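Local coordinates for protein aminotransferase, class III (PDB 6IO1) that is a thermostable (S)-enantioselective omega-transaminase that binds a pyridoxamine phosphate cofactor and probably moves amino groups between amines and carbonyl compounds, at residues E372-G375 with L380-E383; V384-D387 with K391-F394; Y134-K139 with G254-L259; R144-S149 with E214-E219. All blocks are in the same frame, centred on the assembly; numbering follows the deposited sequence.

How the contacts relate
Contacts 1 and 3 are buried, contact 2 is partly buried and contact 4 lies at the surface. Contact 1 is a beta hairpin and contact 2 the loop that follows it in the chain; their centres are 14 Å apart, and they touch through a long, weak ion pair between Glu383 and Lys393. Contacts 3 and 4 belong to a separate mixed sheet, with centres 11 Å apart, and meet where Trp136 packs on Arg144. Chemistry follows place: the hairpin combines backbone bonds with an ion network, the loop relies on two backbone bonds and a ring, contact 3 joins helix to strand by aromatic and aliphatic packing, and contact 4 depends on a lysine-glutamate salt bridge.

Contact 1 (E372-G375 with L380-E383); sequences EVRG and LLVE
Val373 and Val382 form a non-hydrogen-bonded pair in the antiparallel beta hairpin of strands 370-376 and 379-384. Their face is the tightly packed one: the valines lie side by side, with Val373 CG2 4.0 Å from Val382 CG2, and helix 346-361 sets Leu358 and Leu361 on Val373 and Leu357 on Leu380, while Met424 touches Val382. Gly375 has no side chain, and its CA approaches Leu380 CA to 4.1 Å. Backbone bonds from Glu383 N to Glu372 O (2.9 Å) and in both directions between Arg374 and Leu381 fix the register. The other face mixes Leu381 with charged groups and is more open at partly exposed Glu372 and Arg374. With chi1 at 56°, the arginine chain leaves between its own N and C and runs extended alongside Leu381, whose CD2 lies over one guanidinium face, 3.6 Å from Arg374 NH2. Gly234 O and Val235 O hold the NH2 and NE groups, which should restrict guanidinium rotation. Glu383 OE1, also bonded by Tyr188 OH, lies in the guanidinium plane and takes both end nitrogens, although its carboxylate is turned 79° from that plane. Arg374 NH1 is 2.8 Å from Glu383 OE1 and 3.1 Å from Glu372 OE1.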
loop_
_atom_site.group_PDB
_atom_site.type_symbol
_atom_site.label_atom_id
_atom_site.label_comp_id
_atom_site.label_asym_id
_atom_site.label_seq_id
_atom_site.Cartn_x
_atom_site.Cartn_y
_atom_site.Cartn_z
ATOM N N GLU B 372 -0.126 -31.828 -14.713
ATOM C CA GLU B 372 0.638 -32.046 -13.492
ATOM C C GLU B 372 -0.102 -31.449 -12.303
ATOM O O GLU B 372 -0.682 -30.365 -12.398
ATOM C CB GLU B 372 2.041 -31.433 -13.590
ATOM C CG GLU B 372 2.840 -31.521 -12.295
ATOM C CD GLU B 372 4.229 -30.936 -12.414
ATOM O OE1 GLU B 372 4.369 -29.712 -12.237
ATOM O OE2 GLU B 372 5.182 -31.698 -12.678
ATOM N N VAL B 373 -0.054 -32.155 -11.179
ATOM C CA VAL B 373 -0.527 -31.644 -9.898
ATOM C C VAL B 373 0.692 -31.439 -9.013
ATOM O O VAL B 373 1.457 -32.382 -8.772
ATOM C CB VAL B 373 -1.534 -32.598 -9.241
ATOM C CG1 VAL B 373 -1.910 -32.097 -7.855
ATOM C CG2 VAL B 373 -2.770 -32.750 -10.115
ATOM N N ARG B 374 0.883 -30.212 -8.533
ATOM C CA ARG B 374 2.048 -29.897 -7.720
ATOM C C ARG B 374 1.619 -29.074 -6.517
ATOM O O ARG B 374 0.571 -28.427 -6.532
ATOM C CB ARG B 374 3.121 -29.151 -8.527
ATOM C CG ARG B 374 2.645 -27.870 -9.189
ATOM C CD ARG B 374 3.752 -27.264 -10.034
ATOM N NE ARG B 374 3.315 -26.068 -10.751
ATOM C CZ ARG B 374 2.776 -26.080 -11.966
ATOM N NH1 ARG B 374 2.617 -27.228 -12.611
ATOM N NH2 ARG B 374 2.410 -24.944 -12.543
ATOM N N GLY B 375 2.413 -29.139 -5.456
ATOM C CA GLY B 375 2.095 -28.368 -4.273
ATOM C C GLY B 375 3.196 -28.418 -3.242
ATOM O O GLY B 375 4.012 -29.346 -3.211
ATOM N N LEU B 380 -1.300 -25.320 -3.662
ATOM C CA LEU B 380 -1.471 -26.423 -4.598
ATOM C C LEU B 380 -1.973 -25.909 -5.939
ATOM O O LEU B 380 -2.673 -24.897 -6.012
ATOM C CB LEU B 380 -2.436 -27.483 -4.046
ATOM C CG LEU B 380 -2.014 -28.145 -2.731
ATOM C CD1 LEU B 380 -2.877 -27.656 -1.576
ATOM C CD2 LEU B 380 -2.060 -29.660 -2.839
ATOM N N LEU B 381 -1.609 -26.628 -7.003
ATOM C CA LEU B 381 -2.018 -26.277 -8.354
ATOM C C LEU B 381 -2.245 -27.536 -9.178
ATOM O O LEU B 381 -1.450 -28.484 -9.130
ATOM C CB LEU B 381 -0.979 -25.385 -9.045
ATOM C CG LEU B 381 -1.415 -24.715 -10.353
ATOM C CD1 LEU B 381 -0.835 -23.322 -10.455
ATOM C CD2 LEU B 381 -1.010 -25.537 -11.567
ATOM N N VAL B 382 -3.343 -27.524 -9.929
ATOM C CA VAL B 382 -3.672 -28.518 -10.942
ATOM C C VAL B 382 -3.527 -27.831 -12.292
ATOM O O VAL B 382 -4.337 -26.960 -12.639
ATOM C CB VAL B 382 -5.091 -29.073 -10.756
ATOM C CG1 VAL B 382 -5.426 -30.065 -11.862
ATOM C CG2 VAL B 382 -5.246 -29.709 -9.383
ATOM N N GLU B 383 -2.482 -28.190 -13.040
ATOM C CA GLU B 383 -2.230 -27.626 -14.360
ATOM C C GLU B 383 -3.011 -28.419 -15.400
ATOM O O GLU B 383 -2.838 -29.637 -15.519
ATOM C CB GLU B 383 -0.736 -27.645 -14.681
ATOM C CG GLU B 383 -0.402 -27.155 -16.081
ATOM C CD GLU B 383 1.046 -26.735 -16.228
ATOM O OE1 GLU B 383 1.742 -26.617 -15.197
ATOM O OE2 GLU B 383 1.490 -26.519 -17.376
#

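Contact 2 (V384-D387 with K391-F394); sequences VVRD and KEKF
Arg386 lays its CG over the centre of one face of the Phe394 ring, 3.5 Å from the ring centroid and only 7° off the normal, a CH-pi contact. The ring is placed for this by its chi1 of -84°, with CG anti to the carbonyl carbon. Beyond CG the arginine bends at chi3, and its guanidinium stands 43° from the ring plane. The same ring reaches the buried side of the loop, where Phe394 CE1 is 3.7 Å from Val384 CG1, and Leu450 of helix 432-450 touches both residues; Phe398 stacks on the ring as well. A serine in place of Phe394 would probably leave Arg386 CG without its aromatic platform and open a gap beside Val384. On the outer side Arg386 CB lies 3.5 Å from Glu392 CG, but the charged ends stay beyond salt-bridge range. Two backbone bonds close the loop: Arg386 N to Glu392 O (2.7 Å) and Lys391 N to Asp387 O (2.7 Å). A water spans Val384 O and Phe394 N. Lys391 NZ turns away to Glu194 and Tyr190, while Asp387 OD2 accepts from Ser390 N. With Asp387 O bonded four residues on and Lys391 at positive phi, the tip has the bond of an alpha-turn, set in the irregular connection from strand 379-384 to helix 400-410.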
loop_
_atom_site.group_PDB
_atom_site.type_symbol
_atom_site.label_atom_id
_atom_site.label_comp_id
_atom_site.label_asym_id
_atom_site.label_seq_id
_atom_site.Cartn_x
_atom_site.Cartn_y
_atom_site.Cartn_z
ATOM N N VAL B 384 -3.866 -27.728 -16.149
ATOM C CA VAL B 384 -4.753 -28.354 -17.120
ATOM C C VAL B 384 -4.157 -28.196 -18.512
ATOM O O VAL B 384 -3.703 -27.107 -18.885
ATOM C CB VAL B 384 -6.164 -27.745 -17.050
ATOM C CG1 VAL B 384 -7.019 -28.233 -18.209
ATOM C CG2 VAL B 384 -6.817 -28.085 -15.719
ATOM N N VAL B 385 -4.151 -29.290 -19.276
ATOM C CA VAL B 385 -3.628 -29.320 -20.634
ATOM C C VAL B 385 -4.637 -30.048 -21.510
ATOM O O VAL B 385 -5.447 -30.845 -21.033
ATOM C CB VAL B 385 -2.247 -30.006 -20.726
ATOM C CG1 VAL B 385 -1.191 -29.187 -20.000
ATOM C CG2 VAL B 385 -2.317 -31.420 -20.171
ATOM N N ARG B 386 -4.597 -29.749 -22.808
ATOM C CA ARG B 386 -5.479 -30.448 -23.737
ATOM C C ARG B 386 -5.109 -31.923 -23.835
ATOM O O ARG B 386 -5.988 -32.784 -23.964
ATOM C CB ARG B 386 -5.421 -29.790 -25.116
ATOM C CG ARG B 386 -5.727 -28.301 -25.112
ATOM C CD ARG B 386 -5.934 -27.777 -26.524
ATOM N NE ARG B 386 -7.255 -28.097 -27.059
ATOM C CZ ARG B 386 -7.651 -27.808 -28.296
ATOM N NH1 ARG B 386 -6.826 -27.197 -29.136
ATOM N NH2 ARG B 386 -8.873 -28.132 -28.693
ATOM N N ASP B 387 -3.816 -32.231 -23.773
ATOM C CA ASP B 387 -3.317 -33.588 -23.939
ATOM C C ASP B 387 -2.057 -33.756 -23.103
ATOM O O ASP B 387 -1.193 -32.875 -23.099
ATOM C CB ASP B 387 -3.037 -33.900 -25.412
ATOM C CG ASP B 387 -2.469 -35.287 -25.618
ATOM O OD1 ASP B 387 -3.208 -36.272 -25.406
ATOM O OD2 ASP B 387 -1.287 -35.390 -26.000
ATOM N N LYS B 391 1.025 -31.675 -24.037
ATOM C CA LYS B 391 1.209 -30.683 -22.976
ATOM C C LYS B 391 0.737 -29.299 -23.386
ATOM O O LYS B 391 1.069 -28.308 -22.724
ATOM C CB LYS B 391 2.667 -30.596 -22.515
ATOM C CG LYS B 391 3.133 -31.708 -21.606
ATOM C CD LYS B 391 4.575 -31.448 -21.204
ATOM C CE LYS B 391 5.072 -32.425 -20.157
ATOM N NZ LYS B 391 6.432 -32.046 -19.676
ATOM N N GLU B 392 -0.054 -29.249 -24.461
ATOM C CA GLU B 392 -0.577 -27.971 -25.006
ATOM C C GLU B 392 -1.670 -27.381 -24.104
ATOM O O GLU B 392 -2.579 -28.124 -23.687
ATOM C CB GLU B 392 -1.111 -28.185 -26.424
ATOM C CG GLU B 392 -2.202 -29.237 -26.506
ATOM C CD GLU B 392 -2.830 -29.389 -27.880
ATOM O OE1 GLU B 392 -3.469 -30.431 -28.124
ATOM O OE2 GLU B 392 -2.680 -28.463 -28.702
ATOM N N LYS B 393 -1.570 -26.071 -23.865
ATOM C CA LYS B 393 -2.509 -25.253 -23.130
ATOM C C LYS B 393 -3.759 -25.057 -23.976
ATOM O O LYS B 393 -3.708 -25.056 -25.207
ATOM C CB LYS B 393 -1.791 -23.940 -22.796
ATOM C CG LYS B 393 -1.134 -24.001 -21.439
ATOM C CD LYS B 393 -0.376 -22.777 -21.102
ATOM C CE LYS B 393 0.003 -22.999 -19.697
ATOM N NZ LYS B 393 0.831 -24.094 -19.387
ATOM N N PHE B 394 -4.893 -24.909 -23.311
ATOM C CA PHE B 394 -6.112 -24.640 -24.054
ATOM C C PHE B 394 -6.029 -23.230 -24.652
ATOM O O PHE B 394 -5.515 -22.309 -24.004
ATOM C CB PHE B 394 -7.330 -24.795 -23.132
ATOM C CG PHE B 394 -7.829 -26.215 -22.976
ATOM C CD1 PHE B 394 -7.342 -27.031 -21.968
ATOM C CD2 PHE B 394 -8.822 -26.717 -23.810
ATOM C CE1 PHE B 394 -7.811 -28.325 -21.809
ATOM C CE2 PHE B 394 -9.294 -28.012 -23.656
ATOM C CZ PHE B 394 -8.786 -28.815 -22.654
HETATM O O HOH W 1 -4.917 -25.020 -20.435
#

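Contact 3 (Y134-K139 with G254-L259); sequences YYWWLK and GILLIL
The indole of Trp136 is sandwiched, with Tyr135 CE2 3.7 Å above the centre of one face and the aliphatic and guanidinium parts of Arg144, in a cation-pi contact, on the other. At its edge, near the ring plane, stands Gly254 O, 3.4 Å from Trp136 CZ2. Leu256 comes in obliquely past the pyrrole end, its CG 3.8 Å from Trp136 NE1, and its CD1 reaches on to Tyr135 CD2 at 3.9 Å. The Tyr135 ring has Trp136 CE2 at its edge and Lys139 CG over one face. Trp136 reaches the strand because its CG is anti to the carbonyl carbon (chi1 -73°). The polar atoms look outside this pair of segments: Trp136 NE1 donates to Ala222 O on strand 221-226, and Tyr135 OH bonds Glu306. Replacing Trp136 by an alanine would probably leave Ala222 O without that donor and take away the indole that Leu256 CG packs against. Gly254, at positive phi, ends helix 242-253 in a Schellman motif just before strand 256-260. Helix 121-138, whose N-terminal end carries the cofactor-pocket residues Gly121, Ala122 and Asn125, here packs on a strand ending at pocket residue Asp260, as expected of the central sheet of a fold-type I aminotransferase.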
loop_
_atom_site.group_PDB
_atom_site.type_symbol
_atom_site.label_atom_id
_atom_site.label_comp_id
_atom_site.label_asym_id
_atom_site.label_seq_id
_atom_site.Cartn_x
_atom_site.Cartn_y
_atom_site.Cartn_z
ATOM N N TYR B 134 19.558 1.783 -1.374
ATOM C CA TYR B 134 20.043 2.782 -0.425
ATOM C C TYR B 134 21.213 2.250 0.393
ATOM O O TYR B 134 22.133 2.999 0.737
ATOM C CB TYR B 134 18.892 3.210 0.484
ATOM C CG TYR B 134 19.227 4.274 1.500
ATOM C CD1 TYR B 134 19.778 5.489 1.114
ATOM C CD2 TYR B 134 18.974 4.070 2.849
ATOM C CE1 TYR B 134 20.075 6.465 2.046
ATOM C CE2 TYR B 134 19.266 5.038 3.787
ATOM C CZ TYR B 134 19.816 6.234 3.381
ATOM O OH TYR B 134 20.109 7.199 4.317
ATOM N N TYR B 135 21.182 0.960 0.732
ATOM C CA TYR B 135 22.279 0.337 1.463
ATOM C C TYR B 135 23.562 0.394 0.652
ATOM O O TYR B 135 24.619 0.784 1.164
ATOM C CB TYR B 135 21.908 -1.108 1.807
ATOM C CG TYR B 135 23.057 -1.992 2.252
ATOM C CD1 TYR B 135 23.406 -2.085 3.592
ATOM C CD2 TYR B 135 23.772 -2.756 1.335
ATOM C CE1 TYR B 135 24.445 -2.898 4.006
ATOM C CE2 TYR B 135 24.815 -3.570 1.740
ATOM C CZ TYR B 135 25.146 -3.637 3.077
ATOM O OH TYR B 135 26.181 -4.447 3.485
ATOM N N TRP B 136 23.489 0.004 -0.621
ATOM C CA TRP B 136 24.681 0.091 -1.463
ATOM C C TRP B 136 25.111 1.540 -1.678
ATOM O O TRP B 136 26.309 1.831 -1.771
ATOM C CB TRP B 136 24.448 -0.623 -2.791
ATOM C CG TRP B 136 24.435 -2.111 -2.633
ATOM C CD1 TRP B 136 23.412 -2.956 -2.941
ATOM C CD2 TRP B 136 25.487 -2.933 -2.104
ATOM N NE1 TRP B 136 23.762 -4.252 -2.649
ATOM C CE2 TRP B 136 25.031 -4.265 -2.133
ATOM C CE3 TRP B 136 26.772 -2.671 -1.615
ATOM C CZ2 TRP B 136 25.811 -5.331 -1.692
ATOM C CZ3 TRP B 136 27.545 -3.732 -1.177
ATOM C CH2 TRP B 136 27.062 -5.046 -1.219
ATOM N N TRP B 137 24.147 2.461 -1.763
ATOM C CA TRP B 137 24.478 3.879 -1.894
ATOM C C TRP B 137 25.255 4.381 -0.682
ATOM O O TRP B 137 26.235 5.121 -0.825
ATOM C CB TRP B 137 23.196 4.691 -2.090
ATOM C CG TRP B 137 23.407 6.156 -2.357
ATOM C CD1 TRP B 137 23.753 6.731 -3.546
ATOM C CD2 TRP B 137 23.262 7.230 -1.419
ATOM N NE1 TRP B 137 23.842 8.095 -3.404
ATOM C CE2 TRP B 137 23.546 8.427 -2.108
ATOM C CE3 TRP B 137 22.926 7.296 -0.064
ATOM C CZ2 TRP B 137 23.503 9.674 -1.488
ATOM C CZ3 TRP B 137 22.884 8.536 0.550
ATOM C CH2 TRP B 137 23.170 9.707 -0.161
ATOM N N LEU B 138 24.827 3.989 0.521
ATOM C CA LEU B 138 25.533 4.385 1.735
ATOM C C LEU B 138 26.928 3.778 1.797
ATOM O O LEU B 138 27.826 4.346 2.430
ATOM C CB LEU B 138 24.725 3.976 2.966
ATOM C CG LEU B 138 23.473 4.800 3.273
ATOM C CD1 LEU B 138 22.674 4.151 4.390
ATOM C CD2 LEU B 138 23.843 6.228 3.638
ATOM N N LYS B 139 27.130 2.630 1.154
ATOM C CA LYS B 139 28.427 1.966 1.139
ATOM C C LYS B 139 29.376 2.550 0.103
ATOM O O LYS B 139 30.492 2.039 -0.047
ATOM C CB LYS B 139 28.247 0.469 0.878
ATOM C CG LYS B 139 27.555 -0.288 2.000
ATOM C CD LYS B 139 28.426 -0.367 3.241
ATOM C CE LYS B 139 28.030 -1.551 4.109
ATOM N NZ LYS B 139 28.586 -1.443 5.485
ATOM N N GLY B 254 28.469 -11.269 -3.273
ATOM C CA GLY B 254 28.067 -10.234 -2.342
ATOM C C GLY B 254 26.695 -9.659 -2.597
ATOM O O GLY B 254 26.333 -8.653 -1.976
ATOM N N ILE B 255 25.924 -10.269 -3.494
ATOM C CA ILE B 255 24.600 -9.770 -3.840
ATOM C C ILE B 255 23.622 -10.083 -2.716
ATOM O O ILE B 255 23.577 -11.211 -2.207
ATOM C CB ILE B 255 24.144 -10.378 -5.175
ATOM C CG1 ILE B 255 25.057 -9.903 -6.308
ATOM C CG2 ILE B 255 22.700 -10.030 -5.466
ATOM C CD1 ILE B 255 24.948 -10.726 -7.569
ATOM N N LEU B 256 22.839 -9.083 -2.318
ATOM C CA LEU B 256 21.850 -9.274 -1.268
ATOM C C LEU B 256 20.740 -10.207 -1.740
ATOM O O LEU B 256 20.399 -10.256 -2.924
ATOM C CB LEU B 256 21.245 -7.934 -0.846
ATOM C CG LEU B 256 22.179 -6.850 -0.308
ATOM C CD1 LEU B 256 21.384 -5.606 0.061
ATOM C CD2 LEU B 256 22.967 -7.359 0.888
ATOM N N LEU B 257 20.184 -10.963 -0.799
ATOM C CA LEU B 257 19.070 -11.860 -1.073
ATOM C C LEU B 257 17.815 -11.314 -0.407
ATOM O O LEU B 257 17.757 -11.202 0.822
ATOM C CB LEU B 257 19.366 -13.275 -0.578
ATOM C CG LEU B 257 18.175 -14.234 -0.627
ATOM C CD1 LEU B 257 17.656 -14.387 -2.050
ATOM C CD2 LEU B 257 18.557 -15.580 -0.048
ATOM N N ILE B 258 16.817 -10.979 -1.217
ATOM C CA ILE B 258 15.512 -10.550 -0.732
ATOM C C ILE B 258 14.560 -11.724 -0.906
ATOM O O ILE B 258 14.236 -12.112 -2.035
ATOM C CB ILE B 258 15.005 -9.309 -1.476
ATOM C CG1 ILE B 258 16.002 -8.157 -1.344
ATOM C CG2 ILE B 258 13.637 -8.896 -0.954
ATOM C CD1 ILE B 258 15.684 -6.974 -2.232
ATOM N N LEU B 259 14.107 -12.299 0.203
ATOM C CA LEU B 259 13.179 -13.421 0.172
ATOM C C LEU B 259 11.762 -12.896 0.358
ATOM O O LEU B 259 11.457 -12.262 1.375
ATOM C CB LEU B 259 13.519 -14.452 1.247
ATOM C CG LEU B 259 13.105 -15.880 0.893
ATOM C CD1 LEU B 259 13.841 -16.363 -0.349
ATOM C CD2 LEU B 259 13.344 -16.815 2.062
#

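Contact 4 (R144-S149 with E214-E219); sequences RVKILS and EREGSE
Ionic bonding is the main link: Lys146 NZ donates to Glu216 OE1 at 2.8 Å, and the oxygen accepts on its anti lone pair, away from OE2. The lysine is extended beyond CG, while Glu216 is bent at chi2 (-60°), which curls its carboxylate back to meet the ammonium. Glu216 OE2 is held by Arg215 NH2 at 3.0 Å, in the guanidinium plane, so the carboxylate is gripped from two cations and probably kept ionised. Weaker hydrogen bonding follows, with Lys146 NZ also 3.2 Å from Glu216 O and weakly bonded to Thr220 OG1. Packing without a hydrogen bond makes the third group. Arg144 runs its extended chain past the carbonyl of Glu219, with Arg144 CB 3.5 Å from Glu219 O, and Ser218 O lies over one face of its guanidinium, 3.5 Å from Arg144 NH1, too poorly angled to count as a bond. The guanidinium bonds instead to Ile221 O, Tyr253 O and Gln141 OE1. Gly217, at positive phi, ends helix 198-216. That helix carries the crossover from edge strand 181-184 to strand 221-226, the parallel neighbours of strand 146-150, so Lys146 fastens the strand between them to the helix end.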
loop_
_atom_site.group_PDB
_atom_site.type_symbol
_atom_site.label_atom_id
_atom_site.label_comp_id
_atom_site.label_asym_id
_atom_site.label_seq_id
_atom_site.Cartn_x
_atom_site.Cartn_y
_atom_site.Cartn_z
ATOM N N ARG B 144 25.359 0.196 -7.901
ATOM C CA ARG B 144 24.824 -1.117 -7.538
ATOM C C ARG B 144 23.319 -0.988 -7.316
ATOM O O ARG B 144 22.832 -0.848 -6.193
ATOM C CB ARG B 144 25.536 -1.649 -6.301
ATOM C CG ARG B 144 25.451 -3.149 -6.119
ATOM C CD ARG B 144 26.661 -3.680 -5.368
ATOM N NE ARG B 144 26.733 -5.137 -5.417
ATOM C CZ ARG B 144 27.745 -5.852 -4.936
ATOM N NH1 ARG B 144 27.730 -7.173 -5.034
ATOM N NH2 ARG B 144 28.776 -5.246 -4.363
ATOM N N VAL B 145 22.567 -1.028 -8.419
ATOM C CA VAL B 145 21.130 -0.773 -8.352
ATOM C C VAL B 145 20.304 -1.855 -9.041
ATOM O O VAL B 145 19.085 -1.926 -8.847
ATOM C CB VAL B 145 20.798 0.605 -8.954
ATOM C CG1 VAL B 145 21.479 1.716 -8.165
ATOM C CG2 VAL B 145 21.205 0.655 -10.419
ATOM N N LYS B 146 20.943 -2.700 -9.848
ATOM C CA LYS B 146 20.202 -3.705 -10.604
ATOM C C LYS B 146 19.570 -4.739 -9.679
ATOM O O LYS B 146 20.165 -5.145 -8.682
ATOM C CB LYS B 146 21.118 -4.397 -11.613
ATOM C CG LYS B 146 21.704 -3.466 -12.660
ATOM C CD LYS B 146 22.529 -4.234 -13.678
ATOM C CE LYS B 146 23.333 -3.294 -14.559
ATOM N NZ LYS B 146 24.277 -4.034 -15.441
ATOM N N ILE B 147 18.365 -5.184 -10.022
ATOM C CA ILE B 147 17.634 -6.159 -9.221
ATOM C C ILE B 147 17.411 -7.409 -10.058
ATOM O O ILE B 147 16.862 -7.333 -11.164
ATOM C CB ILE B 147 16.293 -5.595 -8.715
ATOM C CG1 ILE B 147 16.529 -4.362 -7.841
ATOM C CG2 ILE B 147 15.525 -6.662 -7.946
ATOM C CD1 ILE B 147 17.044 -4.683 -6.452
ATOM N N LEU B 148 17.834 -8.554 -9.530
ATOM C CA LEU B 148 17.635 -9.833 -10.195
ATOM C C LEU B 148 16.292 -10.424 -9.786
ATOM O O LEU B 148 15.976 -10.504 -8.595
ATOM C CB LEU B 148 18.765 -10.806 -9.857
ATOM C CG LEU B 148 20.127 -10.542 -10.502
ATOM C CD1 LEU B 148 21.193 -11.430 -9.880
ATOM C CD2 LEU B 148 20.063 -10.750 -12.008
ATOM N N SER B 149 15.512 -10.842 -10.781
ATOM C CA SER B 149 14.224 -11.480 -10.563
ATOM C C SER B 149 14.095 -12.617 -11.567
ATOM O O SER B 149 15.001 -12.867 -12.367
ATOM C CB SER B 149 13.072 -10.477 -10.686
ATOM O OG SER B 149 11.855 -11.044 -10.230
ATOM N N GLU B 214 27.955 -12.381 -14.484
ATOM C CA GLU B 214 29.171 -11.979 -15.184
ATOM C C GLU B 214 28.878 -10.984 -16.307
ATOM O O GLU B 214 29.624 -10.016 -16.488
ATOM C CB GLU B 214 29.906 -13.209 -15.715
ATOM C CG GLU B 214 30.631 -13.993 -14.629
ATOM C CD GLU B 214 31.487 -13.108 -13.741
ATOM O OE1 GLU B 214 32.572 -12.683 -14.190
ATOM O OE2 GLU B 214 31.073 -12.832 -12.595
ATOM N N ARG B 215 27.816 -11.213 -17.085
ATOM C CA ARG B 215 27.480 -10.287 -18.168
ATOM C C ARG B 215 27.155 -8.906 -17.634
ATOM O O ARG B 215 27.666 -7.891 -18.127
ATOM C CB ARG B 215 26.286 -10.797 -18.950
ATOM C CG ARG B 215 25.998 -10.058 -20.209
ATOM C CD ARG B 215 24.647 -10.559 -20.675
ATOM N NE ARG B 215 23.502 -10.213 -19.818
ATOM C CZ ARG B 215 22.399 -10.958 -19.656
ATOM N NH1 ARG B 215 22.245 -12.130 -20.272
ATOM N NH2 ARG B 215 21.427 -10.527 -18.862
ATOM N N GLU B 216 26.220 -8.858 -16.687
ATOM C CA GLU B 216 25.781 -7.576 -16.077
ATOM C C GLU B 216 26.929 -6.928 -15.296
ATOM O O GLU B 216 27.057 -5.690 -15.355
ATOM C CB GLU B 216 24.579 -7.823 -15.163
ATOM C CG GLU B 216 23.343 -8.293 -15.908
ATOM C CD GLU B 216 22.834 -7.327 -16.963
ATOM O OE1 GLU B 216 23.232 -6.146 -16.924
ATOM O OE2 GLU B 216 22.042 -7.758 -17.824
ATOM N N GLY B 217 27.755 -7.744 -14.632
ATOM C CA GLY B 217 28.753 -7.232 -13.723
ATOM C C GLY B 217 28.233 -7.252 -12.304
ATOM O O GLY B 217 27.260 -6.560 -11.987
ATOM N N SER B 218 28.864 -8.056 -11.446
ATOM C CA SER B 218 28.370 -8.233 -10.085
ATOM C C SER B 218 28.338 -6.919 -9.316
ATOM O O SER B 218 27.477 -6.730 -8.449
ATOM C CB SER B 218 29.227 -9.259 -9.345
ATOM O OG SER B 218 30.477 -8.706 -8.973
ATOM N N GLU B 219 29.258 -6.001 -9.618
ATOM C CA GLU B 219 29.321 -4.737 -8.895
ATOM C C GLU B 219 28.137 -3.825 -9.186
ATOM O O GLU B 219 27.980 -2.810 -8.497
ATOM C CB GLU B 219 30.627 -4.004 -9.220
ATOM C CG GLU B 219 30.717 -3.434 -10.630
ATOM C CD GLU B 219 31.043 -4.483 -11.678
ATOM O OE1 GLU B 219 30.944 -4.166 -12.883
ATOM O OE2 GLU B 219 31.396 -5.620 -11.301
#